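Local coordinates for OmpT protein (Vibrio cholerae serotype O1, PDB 6EHE) that probably works as a general diffusion porin, a beta barrel letting small hydrophilic solutes and ions cross the bacterial outer membrane, at residues E224-V229 / E246-E251; E14-E19 / S94-G99; A110-Q115 / N137-L142; D59-N64 / F78-T83. One frame throughout, in Å; residues are numbered along the deposited sequence.

Interaction 1 of 4, residues E224-V229 / E246-E251; sequences EDAISV and EYVMQE
Ile227 pairs with Tyr247 and Asp225 with Met249 through backbone hydrogen bonds, an antiparallel strand contact inside the hairpin of strands 221-236 and 239-252 in the wall of the porin barrel. The two strand segments run 175° apart in direction, their axes 4.6 Å from each other. Each hydrogen-bonded pair uses two N-H...O=C bonds, for example Ile227 N to Tyr247 O at 2.9 Å. Between them sits the non-hydrogen-bonded pair Ala226 and Val248, their CB atoms 3.9 Å apart. On the outward surface, CG2 of Ile227 touches CB of Tyr247 at 4.0 Å, while the phenol, its CG anti to the backbone N (chi1 179°), carries its OH to Asp259. Met249, extended beyond CG, brings CE to within 4.1 Å of Asp225 CB. The other face looks into the barrel. There Glu224 and Gln250 lie side by side, Glu224 forming a salt bridge with Arg103, and CB of Ser228 rests 4.1 Å from CG of Glu246, whose OE2 bonds Thr100. The outward Ile227 and Met249 are consistent with a surface facing lipid, the polar ends of Asp225 and Tyr247 being taken up by Asn210 and Asp259, whereas the buried carboxylates are matched by polar groups of the loop folded inside, which probably favours their charged form.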
loop_
_atom_site.group_PDB
_atom_site.type_symbol
_atom_site.label_atom_id
_atom_site.label_comp_id
_atom_site.label_asym_id
_atom_site.label_seq_id
_atom_site.Cartn_x
_atom_site.Cartn_y
_atom_site.Cartn_z
ATOM N N GLU A 224 8.691 9.162 13.141
ATOM C CA GLU A 224 7.590 8.231 13.355
ATOM C C GLU A 224 8.175 6.857 13.590
ATOM O O GLU A 224 9.048 6.418 12.834
ATOM C CB GLU A 224 6.654 8.152 12.152
ATOM C CG GLU A 224 6.256 9.467 11.531
ATOM C CD GLU A 224 5.204 9.270 10.451
ATOM O OE1 GLU A 224 5.480 8.544 9.471
ATOM O OE2 GLU A 224 4.076 9.798 10.594
ATOM N N ASP A 225 7.693 6.179 14.616
ATOM C CA ASP A 225 8.066 4.798 14.843
ATOM C C ASP A 225 6.784 4.010 14.941
ATOM O O ASP A 225 5.860 4.415 15.652
ATOM C CB ASP A 225 8.907 4.638 16.105
ATOM C CG ASP A 225 10.264 5.234 15.948
ATOM O OD1 ASP A 225 11.156 4.520 15.429
ATOM O OD2 ASP A 225 10.418 6.433 16.287
ATOM N N ALA A 226 6.724 2.897 14.226
ATOM C CA ALA A 226 5.478 2.181 14.074
ATOM C C ALA A 226 5.755 0.704 14.178
ATOM O O ALA A 226 6.726 0.201 13.604
ATOM C CB ALA A 226 4.834 2.477 12.716
ATOM N N ILE A 227 4.873 0.010 14.867
ATOM C CA ILE A 227 4.905 -1.438 14.912
ATOM C C ILE A 227 3.523 -1.959 14.562
ATOM O O ILE A 227 2.505 -1.392 14.982
ATOM C CB ILE A 227 5.355 -1.949 16.294
ATOM C CG1 ILE A 227 5.332 -3.480 16.333
ATOM C CG2 ILE A 227 4.491 -1.323 17.399
ATOM C CD1 ILE A 227 5.829 -4.059 17.632
ATOM N N SER A 228 3.493 -3.027 13.771
ATOM C CA SER A 228 2.276 -3.742 13.434
ATOM C C SER A 228 2.493 -5.206 13.781
ATOM O O SER A 228 3.496 -5.814 13.364
ATOM C CB SER A 228 1.930 -3.571 11.943
ATOM O OG SER A 228 2.171 -2.231 11.524
ATOM N N VAL A 229 1.582 -5.758 14.574
ATOM C CA VAL A 229 1.588 -7.178 14.902
ATOM C C VAL A 229 0.268 -7.727 14.433
ATOM O O VAL A 229 -0.787 -7.261 14.880
ATOM C CB VAL A 229 1.762 -7.446 16.402
ATOM C CG1 VAL A 229 1.956 -8.935 16.603
ATOM C CG2 VAL A 229 2.911 -6.645 16.982
ATOM N N GLU A 246 -1.770 -2.098 15.808
ATOM C CA GLU A 246 -0.889 -1.179 15.124
ATOM C C GLU A 246 -0.689 0.032 16.019
ATOM O O GLU A 246 -1.667 0.630 16.477
ATOM C CB GLU A 246 -1.480 -0.778 13.767
ATOM C CG GLU A 246 -1.763 -1.971 12.864
ATOM C CD GLU A 246 -2.316 -1.573 11.498
ATOM O OE1 GLU A 246 -2.285 -2.431 10.598
ATOM O OE2 GLU A 246 -2.769 -0.411 11.323
ATOM N N TYR A 247 0.567 0.382 16.274
ATOM C CA TYR A 247 0.900 1.509 17.128
ATOM C C TYR A 247 1.881 2.368 16.369
ATOM O O TYR A 247 2.885 1.852 15.869
ATOM C CB TYR A 247 1.511 1.052 18.464
ATOM C CG TYR A 247 1.891 2.194 19.375
ATOM C CD1 TYR A 247 0.914 2.945 20.032
ATOM C CD2 TYR A 247 3.226 2.516 19.597
ATOM C CE1 TYR A 247 1.260 3.993 20.878
ATOM C CE2 TYR A 247 3.576 3.560 20.432
ATOM C CZ TYR A 247 2.588 4.298 21.071
ATOM O OH TYR A 247 2.952 5.342 21.895
ATOM N N VAL A 248 1.591 3.660 16.242
ATOM C CA VAL A 248 2.578 4.565 15.677
ATOM C C VAL A 248 2.698 5.787 16.565
ATOM O O VAL A 248 1.698 6.303 17.073
ATOM C CB VAL A 248 2.267 4.941 14.203
ATOM C CG1 VAL A 248 1.060 4.255 13.717
ATOM C CG2 VAL A 248 2.215 6.422 13.977
ATOM N N MET A 249 3.933 6.222 16.791
ATOM C CA MET A 249 4.185 7.441 17.541
ATOM C C MET A 249 4.952 8.406 16.662
ATOM O O MET A 249 5.879 8.016 15.945
ATOM C CB MET A 249 4.917 7.182 18.862
ATOM C CG MET A 249 6.222 6.439 18.794
ATOM S SD MET A 249 6.849 6.083 20.475
ATOM C CE MET A 249 8.344 5.157 20.106
ATOM N N GLN A 250 4.508 9.648 16.670
ATOM C CA GLN A 250 5.118 10.733 15.928
ATOM C C GLN A 250 5.634 11.733 16.943
ATOM O O GLN A 250 4.944 12.055 17.918
ATOM C CB GLN A 250 4.102 11.376 14.974
ATOM C CG GLN A 250 3.087 10.347 14.414
ATOM C CD GLN A 250 1.970 10.957 13.577
ATOM O OE1 GLN A 250 2.114 11.129 12.359
ATOM N NE2 GLN A 250 0.845 11.274 14.219
ATOM N N GLU A 251 6.857 12.188 16.734
ATOM C CA GLU A 251 7.503 13.129 17.626
ATOM C C GLU A 251 8.035 14.243 16.755
ATOM O O GLU A 251 8.849 13.993 15.864
ATOM C CB GLU A 251 8.609 12.453 18.435
ATOM C CG GLU A 251 8.061 11.359 19.336
ATOM C CD GLU A 251 9.108 10.847 20.320
ATOM O OE1 GLU A 251 10.310 11.080 20.057
ATOM O OE2 GLU A 251 8.728 10.225 21.351
#

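Interaction 2 of 4, residues E14-E19 / S94-G99; sequences ELKFLE and SYFFGG
Phe96 sits against the side chains of Glu14 and Lys16, where the porin's inward-folded loop, within 79-114, meets strand 3-17 of the barrel wall. This is the tight part. CE1 of the ring approaches Glu14 CD to 3.6 Å, the carboxylate plane tilted 38° to the ring, and Glu14 comes from the opposite direction with its chain extended. Lys16 also runs counter to the Phe96 side chain, sliding past it; bends at chi2 (-129°) and chi3 (-41°) lay its aliphatic part along the ring, with CD 3.4 Å from Phe96 CD1. Glu14 OE2 is bonded by Tyr278 OH, which fixes the carboxylate, and the Glu14 side chain is about 5 Å from a bound magnesium ion. Phe97 is reached more sparingly. CD2 of Leu18 meets its ring edge at CE1 (3.7 Å), and NZ of Lys16 stands 3.9 Å from that same Phe97 CE1. The Phe97 ring also carries CB of Phe96 over the centre of one face. Behind this pair of rings Glu280 accepts the backbone N-H groups of Tyr95, Phe96 and Phe97, holding the turn to strand 275-286. On the looser, wetter side a water does the polar bridging: it donates to Glu14 OE1 at 3.2 Å and to Tyr95 O at 3.0 Å.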
loop_
_atom_site.group_PDB
_atom_site.type_symbol
_atom_site.label_atom_id
_atom_site.label_comp_id
_atom_site.label_asym_id
_atom_site.label_seq_id
_atom_site.Cartn_x
_atom_site.Cartn_y
_atom_site.Cartn_z
ATOM N N GLU A 14 -18.709 -2.715 -0.915
ATOM C CA GLU A 14 -18.365 -2.610 0.482
ATOM C C GLU A 14 -19.339 -1.691 1.188
ATOM O O GLU A 14 -19.826 -0.705 0.624
ATOM C CB GLU A 14 -16.915 -2.113 0.669
ATOM C CG GLU A 14 -15.880 -3.162 0.251
ATOM C CD GLU A 14 -14.435 -2.734 0.443
ATOM O OE1 GLU A 14 -14.143 -1.520 0.421
ATOM O OE2 GLU A 14 -13.592 -3.640 0.627
ATOM N N LEU A 15 -19.604 -2.046 2.444
ATOM C CA LEU A 15 -20.438 -1.287 3.362
ATOM C C LEU A 15 -19.579 -0.937 4.563
ATOM O O LEU A 15 -18.999 -1.828 5.194
ATOM C CB LEU A 15 -21.669 -2.105 3.784
ATOM C CG LEU A 15 -22.548 -1.587 4.924
ATOM C CD1 LEU A 15 -23.383 -0.374 4.494
ATOM C CD2 LEU A 15 -23.450 -2.713 5.494
ATOM N N LYS A 16 -19.496 0.347 4.872
ATOM C CA LYS A 16 -18.600 0.836 5.904
ATOM C C LYS A 16 -19.366 1.692 6.893
ATOM O O LYS A 16 -20.216 2.502 6.503
ATOM C CB LYS A 16 -17.448 1.655 5.305
ATOM C CG LYS A 16 -16.444 0.853 4.476
ATOM C CD LYS A 16 -14.991 1.135 4.929
ATOM C CE LYS A 16 -14.751 2.617 5.225
ATOM N NZ LYS A 16 -13.406 2.857 5.848
ATOM N N PHE A 17 -19.034 1.515 8.165
ATOM C CA PHE A 17 -19.577 2.259 9.293
ATOM C C PHE A 17 -18.384 2.835 10.029
ATOM O O PHE A 17 -17.723 2.110 10.778
ATOM C CB PHE A 17 -20.348 1.361 10.244
ATOM C CG PHE A 17 -21.585 0.746 9.665
ATOM C CD1 PHE A 17 -21.548 -0.514 9.099
ATOM C CD2 PHE A 17 -22.808 1.403 9.750
ATOM C CE1 PHE A 17 -22.697 -1.089 8.586
ATOM C CE2 PHE A 17 -23.954 0.829 9.242
ATOM C CZ PHE A 17 -23.903 -0.416 8.659
ATOM N N LEU A 18 -18.109 4.116 9.825
ATOM C CA LEU A 18 -17.100 4.827 10.594
ATOM C C LEU A 18 -17.782 5.569 11.739
ATOM O O LEU A 18 -18.775 6.269 11.521
ATOM C CB LEU A 18 -16.326 5.794 9.701
ATOM C CG LEU A 18 -15.724 5.157 8.435
ATOM C CD1 LEU A 18 -14.797 6.133 7.714
ATOM C CD2 LEU A 18 -14.992 3.848 8.730
ATOM N N GLU A 19 -17.258 5.387 12.957
ATOM C CA GLU A 19 -17.804 5.993 14.174
ATOM C C GLU A 19 -18.100 7.483 13.995
ATOM O O GLU A 19 -17.274 8.234 13.464
ATOM C CB GLU A 19 -16.806 5.781 15.323
ATOM C CG GLU A 19 -16.991 6.686 16.530
ATOM C CD GLU A 19 -17.847 6.050 17.611
ATOM O OE1 GLU A 19 -17.954 4.800 17.619
ATOM O OE2 GLU A 19 -18.422 6.802 18.442
ATOM N N SER A 94 -5.571 -6.715 7.151
ATOM C CA SER A 94 -6.939 -6.223 7.132
ATOM C C SER A 94 -7.444 -6.042 5.717
ATOM O O SER A 94 -6.692 -6.025 4.744
ATOM C CB SER A 94 -7.045 -4.886 7.855
ATOM O OG SER A 94 -6.434 -3.853 7.095
ATOM N N TYR A 95 -8.753 -5.874 5.620
ATOM C CA TYR A 95 -9.379 -5.448 4.389
ATOM C C TYR A 95 -9.806 -3.997 4.443
ATOM O O TYR A 95 -9.923 -3.363 3.387
ATOM C CB TYR A 95 -10.613 -6.330 4.084
ATOM C CG TYR A 95 -10.304 -7.629 3.341
ATOM C CD1 TYR A 95 -10.275 -7.666 1.949
ATOM C CD2 TYR A 95 -10.057 -8.813 4.027
ATOM C CE1 TYR A 95 -10.003 -8.834 1.266
ATOM C CE2 TYR A 95 -9.780 -9.990 3.349
ATOM C CZ TYR A 95 -9.756 -9.990 1.972
ATOM O OH TYR A 95 -9.467 -11.152 1.291
ATOM N N PHE A 96 -10.023 -3.454 5.648
ATOM C CA PHE A 96 -10.683 -2.163 5.824
ATOM C C PHE A 96 -9.841 -1.148 6.579
ATOM O O PHE A 96 -9.638 -0.043 6.080
ATOM C CB PHE A 96 -12.004 -2.343 6.570
ATOM C CG PHE A 96 -13.139 -2.797 5.709
ATOM C CD1 PHE A 96 -13.687 -1.955 4.765
ATOM C CD2 PHE A 96 -13.684 -4.063 5.877
ATOM C CE1 PHE A 96 -14.752 -2.371 3.971
ATOM C CE2 PHE A 96 -14.742 -4.493 5.091
ATOM C CZ PHE A 96 -15.283 -3.644 4.137
ATOM N N PHE A 97 -9.392 -1.463 7.792
ATOM C CA PHE A 97 -8.915 -0.446 8.712
ATOM C C PHE A 97 -7.444 -0.538 9.083
ATOM O O PHE A 97 -6.956 0.366 9.772
ATOM C CB PHE A 97 -9.738 -0.483 10.007
ATOM C CG PHE A 97 -11.226 -0.509 9.778
ATOM C CD1 PHE A 97 -11.873 0.583 9.236
ATOM C CD2 PHE A 97 -11.974 -1.623 10.112
ATOM C CE1 PHE A 97 -13.223 0.574 9.030
ATOM C CE2 PHE A 97 -13.344 -1.642 9.909
ATOM C CZ PHE A 97 -13.967 -0.542 9.368
ATOM N N GLY A 98 -6.725 -1.586 8.673
ATOM C CA GLY A 98 -5.344 -1.759 9.059
ATOM C C GLY A 98 -4.405 -1.012 8.145
ATOM O O GLY A 98 -4.812 -0.248 7.266
ATOM N N GLY A 99 -3.117 -1.259 8.348
ATOM C CA GLY A 99 -2.109 -0.622 7.536
ATOM C C GLY A 99 -1.645 0.734 8.027
ATOM O O GLY A 99 -0.878 1.398 7.325
HETATM O O HOH W 1 -11.617 -1.098 2.261
#

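Interaction 3 of 4, residues A110-Q115 / N137-L142; sequences ALHDSQ and NAKQEL
The His112 imidazole is gripped at its edge, in the ring plane, by Gln140 O beside NE2 and Ser114 N beside ND1, while Lys139 CB and Leu142 CB approach it obliquely. In this porin barrel the ring ties short strand 111-112, the returning end of the inward-folded loop, to the chain just before strand 141-151. NE2 of His112 gives a 2.8 Å bond to Gln140 O, the donor standing 40° out of the carbonyl plane. ND1 of His112 accepts from Ser114 N at 2.9 Å. With one nitrogen donating and the other accepting, a neutral ring protonated on NE2 is consistent with the geometry. CG of His112 is anti to the backbone N (chi1 -171°), which swings the ring across to the 137-142 chain. Gln140's own amide is turned elsewhere, to Asp165, Asn163 and Leu107. Gln115, past the corner at Asp113 and Ser114, has OE1 3.7 Å from Leu142 CD2. Lys139 crosses Asp113 at about a right angle, bent at chi2 and chi4 so that its CE packs 3.6 Å from Asp113 CB. The Asp113 carboxylate also has a long, weak ion pair to Lys80. The salt bridge proper is Lys139 NZ to Asp113 OD2 at 3.0 Å, on the anti lone pair of that oxygen.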
loop_
_atom_site.group_PDB
_atom_site.type_symbol
_atom_site.label_atom_id
_atom_site.label_comp_id
_atom_site.label_asym_id
_atom_site.label_seq_id
_atom_site.Cartn_x
_atom_site.Cartn_y
_atom_site.Cartn_z
ATOM N N ALA A 110 1.087 5.516 -2.229
ATOM C CA ALA A 110 1.477 4.234 -2.808
ATOM C C ALA A 110 1.530 4.253 -4.327
ATOM O O ALA A 110 1.583 3.184 -4.946
ATOM C CB ALA A 110 0.568 3.090 -2.342
ATOM N N LEU A 111 1.563 5.436 -4.949
ATOM C CA LEU A 111 1.482 5.559 -6.398
ATOM C C LEU A 111 2.495 6.581 -6.889
ATOM O O LEU A 111 2.686 7.616 -6.249
ATOM C CB LEU A 111 0.078 5.995 -6.824
ATOM C CG LEU A 111 -0.322 5.656 -8.257
ATOM C CD1 LEU A 111 -0.370 4.147 -8.424
ATOM C CD2 LEU A 111 -1.662 6.252 -8.599
ATOM N N HIS A 112 3.135 6.293 -8.028
ATOM C CA HIS A 112 3.925 7.275 -8.748
ATOM C C HIS A 112 3.705 7.073 -10.236
ATOM O O HIS A 112 3.846 5.950 -10.735
ATOM C CB HIS A 112 5.410 7.164 -8.410
ATOM C CG HIS A 112 6.232 8.279 -8.963
ATOM N ND1 HIS A 112 6.391 8.485 -10.318
ATOM C CD2 HIS A 112 6.930 9.263 -8.346
ATOM C CE1 HIS A 112 7.158 9.545 -10.510
ATOM N NE2 HIS A 112 7.503 10.032 -9.329
ATOM N N ASP A 113 3.387 8.162 -10.946
ATOM C CA ASP A 113 2.913 8.071 -12.322
ATOM C C ASP A 113 4.004 7.735 -13.318
ATOM O O ASP A 113 3.684 7.456 -14.471
ATOM C CB ASP A 113 2.265 9.378 -12.753
ATOM C CG ASP A 113 1.014 9.700 -11.959
ATOM O OD1 ASP A 113 0.399 8.774 -11.395
ATOM O OD2 ASP A 113 0.638 10.888 -11.901
ATOM N N SER A 114 5.272 7.751 -12.919
ATOM C CA SER A 114 6.327 7.535 -13.902
ATOM C C SER A 114 7.556 6.962 -13.181
ATOM O O SER A 114 8.546 7.649 -12.898
ATOM C CB SER A 114 6.646 8.832 -14.645
ATOM O OG SER A 114 7.772 8.672 -15.486
ATOM N N GLN A 115 7.489 5.676 -12.854
ATOM C CA GLN A 115 8.624 5.007 -12.238
ATOM C C GLN A 115 9.171 3.946 -13.155
ATOM O O GLN A 115 8.467 3.395 -14.007
ATOM C CB GLN A 115 8.296 4.277 -10.923
ATOM C CG GLN A 115 7.198 4.798 -10.108
ATOM C CD GLN A 115 6.866 3.849 -8.975
ATOM O OE1 GLN A 115 7.755 3.286 -8.308
ATOM N NE2 GLN A 115 5.581 3.668 -8.746
ATOM N N ASN A 137 7.936 19.470 -11.577
ATOM C CA ASN A 137 7.638 19.573 -10.150
ATOM C C ASN A 137 6.187 19.198 -9.849
ATOM O O ASN A 137 5.596 19.642 -8.857
ATOM C CB ASN A 137 8.020 20.970 -9.658
ATOM C CG ASN A 137 9.502 21.288 -9.926
ATOM O OD1 ASN A 137 10.381 21.009 -9.094
ATOM N ND2 ASN A 137 9.783 21.844 -11.107
ATOM N N ALA A 138 5.617 18.363 -10.720
ATOM C CA ALA A 138 4.383 17.633 -10.495
ATOM C C ALA A 138 4.671 16.223 -10.009
ATOM O O ALA A 138 4.140 15.792 -8.978
ATOM C CB ALA A 138 3.560 17.584 -11.781
ATOM N N LYS A 139 5.525 15.502 -10.728
ATOM C CA LYS A 139 5.941 14.187 -10.268
ATOM C C LYS A 139 6.899 14.341 -9.089
ATOM O O LYS A 139 7.845 15.135 -9.124
ATOM C CB LYS A 139 6.589 13.388 -11.399
ATOM C CG LYS A 139 5.785 13.358 -12.699
ATOM C CD LYS A 139 4.799 12.219 -12.763
ATOM C CE LYS A 139 3.795 12.416 -13.914
ATOM N NZ LYS A 139 2.386 12.739 -13.446
ATOM N N GLN A 140 6.617 13.608 -8.026
ATOM C CA GLN A 140 7.453 13.594 -6.855
ATOM C C GLN A 140 8.745 12.847 -7.159
ATOM O O GLN A 140 8.895 12.215 -8.205
ATOM C CB GLN A 140 6.713 12.926 -5.698
ATOM C CG GLN A 140 5.291 13.440 -5.408
ATOM C CD GLN A 140 4.590 12.587 -4.321
ATOM O OE1 GLN A 140 4.964 11.427 -4.094
ATOM N NE2 GLN A 140 3.589 13.162 -3.646
ATOM N N GLU A 141 9.694 12.945 -6.234
ATOM C CA GLU A 141 10.896 12.134 -6.263
ATOM C C GLU A 141 10.627 10.865 -5.472
ATOM O O GLU A 141 9.996 10.907 -4.419
ATOM C CB GLU A 141 12.098 12.876 -5.655
ATOM C CG GLU A 141 12.808 13.870 -6.584
ATOM C CD GLU A 141 13.440 15.077 -5.847
ATOM O OE1 GLU A 141 13.251 16.233 -6.318
ATOM O OE2 GLU A 141 14.119 14.870 -4.810
ATOM N N LEU A 142 11.124 9.738 -5.970
ATOM C CA LEU A 142 10.990 8.494 -5.237
ATOM C C LEU A 142 12.196 7.617 -5.496
ATOM O O LEU A 142 12.616 7.456 -6.635
ATOM C CB LEU A 142 9.734 7.744 -5.651
ATOM C CG LEU A 142 9.488 6.509 -4.816
ATOM C CD1 LEU A 142 8.900 6.915 -3.454
ATOM C CD2 LEU A 142 8.556 5.591 -5.577
#

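Interaction 4 of 4, residues D59-N64 / F78-T83; sequences DMYVRN and FGKQWT
The backbones of Asn64 and Lys80 meet at a wide angle, the parts 61-64 and 80-82 running 70° apart, with Asn64 CA making a CH...O contact to Lys80 O at 3.4 Å. Arg63 and Asn64 both face Glu51 as a classic beta bulge in strand 61-71, while the other chain turns its corner at Gly79 and Lys80. Lys80 is stretched straight, every torsion close to 180°, and reaches alongside the bulge. Its NZ bonds Val62 O at 2.8 Å, with a C=O...N angle of 174°, and CE rests 3.5 Å from Arg63 O. The same ammonium lies, farther off, at the edge of the Tyr61 ring; Tyr61 itself makes a cation-pi contact with Lys55. Trp82 receives the other two side chains. Over one face of its indole, offset toward the rim, comes Asn64 ND2, the amide tilted 40° to the ring. Arg63 was modelled in two conformers; in the one given, the edge of the indole at CZ2 lies over a guanidinium face, although the details of that approach are doubtful. In that conformer a water links Arg63 NH1 with Trp82 NE1 and the guanidinium pairs with Glu51. A second water donates to Asn64 OD1 at 2.8 Å while accepting from Trp82 N. The contact thus fits between strand 44-53, which flanks the bulged strand 61-71, and strand 115-121, touched by Gln81; just after Trp82, Thr83 N-caps helix 84-88 through Asp86 N.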
loop_
_atom_site.group_PDB
_atom_site.type_symbol
_atom_site.label_atom_id
_atom_site.label_comp_id
_atom_site.label_asym_id
_atom_site.label_seq_id
_atom_site.Cartn_x
_atom_site.Cartn_y
_atom_site.Cartn_z
ATOM N N ASP A 59 -16.310 8.586 -11.527
ATOM C CA ASP A 59 -15.352 8.843 -12.591
ATOM C C ASP A 59 -14.441 7.640 -12.773
ATOM O O ASP A 59 -14.095 6.939 -11.816
ATOM C CB ASP A 59 -14.529 10.093 -12.282
ATOM C CG ASP A 59 -15.375 11.354 -12.251
ATOM O OD1 ASP A 59 -15.528 12.008 -13.313
ATOM O OD2 ASP A 59 -15.901 11.679 -11.160
ATOM N N MET A 60 -14.056 7.399 -14.019
ATOM C CA MET A 60 -13.246 6.240 -14.364
ATOM C C MET A 60 -11.927 6.681 -14.977
ATOM O O MET A 60 -11.913 7.383 -15.993
ATOM C CB MET A 60 -14.009 5.325 -15.308
ATOM C CG MET A 60 -14.929 4.423 -14.551
ATOM S SD MET A 60 -14.999 2.806 -15.333
ATOM C CE MET A 60 -13.259 2.459 -15.596
ATOM N N TYR A 61 -10.827 6.232 -14.381
ATOM C CA TYR A 61 -9.497 6.721 -14.687
ATOM C C TYR A 61 -8.557 5.543 -14.908
ATOM O O TYR A 61 -8.919 4.378 -14.733
ATOM C CB TYR A 61 -8.967 7.616 -13.556
ATOM C CG TYR A 61 -8.768 6.862 -12.258
ATOM C CD1 TYR A 61 -9.856 6.343 -11.579
ATOM C CD2 TYR A 61 -7.496 6.656 -11.720
ATOM C CE1 TYR A 61 -9.708 5.650 -10.418
ATOM C CE2 TYR A 61 -7.340 5.952 -10.540
ATOM C CZ TYR A 61 -8.459 5.452 -9.896
ATOM O OH TYR A 61 -8.370 4.732 -8.721
ATOM N N VAL A 62 -7.333 5.858 -15.304
ATOM C CA VAL A 62 -6.292 4.858 -15.491
ATOM C C VAL A 62 -5.549 4.713 -14.167
ATOM O O VAL A 62 -4.802 5.607 -13.755
ATOM C CB VAL A 62 -5.341 5.252 -16.629
ATOM C CG1 VAL A 62 -4.299 4.218 -16.807
ATOM C CG2 VAL A 62 -6.112 5.415 -17.911
ATOM N N ARG A 63 -5.751 3.594 -13.481
ATOM C CA ARG A 63 -5.069 3.457 -12.205
ATOM C C ARG A 63 -3.648 2.949 -12.375
ATOM O O ARG A 63 -2.782 3.311 -11.570
ATOM C CB ARG A 63 -5.853 2.553 -11.255
ATOM C CG ARG A 63 -5.673 2.967 -9.792
ATOM C CD ARG A 63 -6.458 2.073 -8.859
ATOM N NE ARG A 63 -5.898 0.731 -8.814
ATOM C CZ ARG A 63 -6.486 -0.303 -8.232
ATOM N NH1 ARG A 63 -5.893 -1.485 -8.233
ATOM N NH2 ARG A 63 -7.662 -0.155 -7.650
ATOM N N ASN A 64 -3.369 2.177 -13.433
ATOM C CA ASN A 64 -2.014 1.693 -13.715
ATOM C C ASN A 64 -1.810 1.588 -15.225
ATOM O O ASN A 64 -2.726 1.193 -15.945
ATOM C CB ASN A 64 -1.781 0.307 -13.088
ATOM C CG ASN A 64 -1.202 0.358 -11.670
ATOM O OD1 ASN A 64 -0.225 -0.330 -11.378
ATOM N ND2 ASN A 64 -1.797 1.159 -10.794
ATOM N N PHE A 78 8.040 0.051 -16.378
ATOM C CA PHE A 78 7.996 1.493 -16.545
ATOM C C PHE A 78 6.555 1.959 -16.579
ATOM O O PHE A 78 5.693 1.278 -17.145
ATOM C CB PHE A 78 8.673 1.914 -17.842
ATOM C CG PHE A 78 10.052 1.377 -17.984
ATOM C CD1 PHE A 78 10.268 0.091 -18.464
ATOM C CD2 PHE A 78 11.133 2.140 -17.626
ATOM C CE1 PHE A 78 11.544 -0.414 -18.581
ATOM C CE2 PHE A 78 12.398 1.633 -17.747
ATOM C CZ PHE A 78 12.600 0.348 -18.224
ATOM N N GLY A 79 6.298 3.130 -15.982
ATOM C CA GLY A 79 5.007 3.757 -16.161
ATOM C C GLY A 79 4.375 4.092 -14.833
ATOM O O GLY A 79 5.057 4.228 -13.812
ATOM N N LYS A 80 3.057 4.261 -14.869
ATOM C CA LYS A 80 2.284 4.597 -13.680
ATOM C C LYS A 80 1.982 3.311 -12.926
ATOM O O LYS A 80 1.321 2.413 -13.470
ATOM C CB LYS A 80 0.988 5.311 -14.067
ATOM C CG LYS A 80 0.116 5.673 -12.885
ATOM C CD LYS A 80 -1.179 6.367 -13.344
ATOM C CE LYS A 80 -2.039 6.728 -12.170
ATOM N NZ LYS A 80 -3.186 7.583 -12.548
ATOM N N GLN A 81 2.482 3.220 -11.690
ATOM C CA GLN A 81 2.580 1.968 -10.961
ATOM C C GLN A 81 2.462 2.222 -9.468
ATOM O O GLN A 81 2.763 3.313 -8.976
ATOM C CB GLN A 81 3.912 1.259 -11.221
ATOM C CG GLN A 81 4.297 1.092 -12.676
ATOM C CD GLN A 81 5.678 0.501 -12.844
ATOM O OE1 GLN A 81 5.884 -0.692 -12.639
ATOM N NE2 GLN A 81 6.629 1.327 -13.241
ATOM N N TRP A 82 2.023 1.192 -8.746
ATOM C CA TRP A 82 2.193 1.201 -7.301
ATOM C C TRP A 82 3.677 1.214 -6.965
ATOM O O TRP A 82 4.513 0.733 -7.734
ATOM C CB TRP A 82 1.533 -0.015 -6.671
ATOM C CG TRP A 82 0.119 -0.184 -7.079
ATOM C CD1 TRP A 82 -0.395 -1.120 -7.944
ATOM C CD2 TRP A 82 -0.980 0.618 -6.651
ATOM N NE1 TRP A 82 -1.760 -0.948 -8.062
ATOM C CE2 TRP A 82 -2.139 0.112 -7.278
ATOM C CE3 TRP A 82 -1.099 1.712 -5.791
ATOM C CZ2 TRP A 82 -3.391 0.667 -7.076
ATOM C CZ3 TRP A 82 -2.356 2.265 -5.586
ATOM C CH2 TRP A 82 -3.482 1.744 -6.237
ATOM N N THR A 83 4.007 1.785 -5.812
ATOM C CA THR A 83 5.394 1.820 -5.397
ATOM C C THR A 83 5.879 0.420 -5.030
ATOM O O THR A 83 5.105 -0.444 -4.621
ATOM C CB THR A 83 5.575 2.751 -4.200
ATOM O OG1 THR A 83 4.825 2.234 -3.095
ATOM C CG2 THR A 83 5.140 4.190 -4.524
HETATM O O HOH W 2 -3.571 -2.909 -8.986
HETATM O O HOH W 3 2.016 -1.456 -10.138
#

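All four contacts reach the same barrel, and interactions 4, 2 and 3 mark where the inward loop leaves, crosses and rejoins it. Interactions 3 and 4 are neighbours, centres 11 Å apart, tied by a probable hydrogen bond from Thr83 N to Ala110 O at 2.9 Å; their short strands 81-82 and 111-112 pair as the loop's stem. Interactions 1 and 2 meet through Glu246 OE1 and Gly99 N, 2.7 Å apart, so the loop's far part is held by the opposite wall. A loop folded across the lumen in this way is consistent with the constriction of a porin channel. The Arg63 side chain is about 12 Å from that of Trp319, which binds calcium in another structure of this protein.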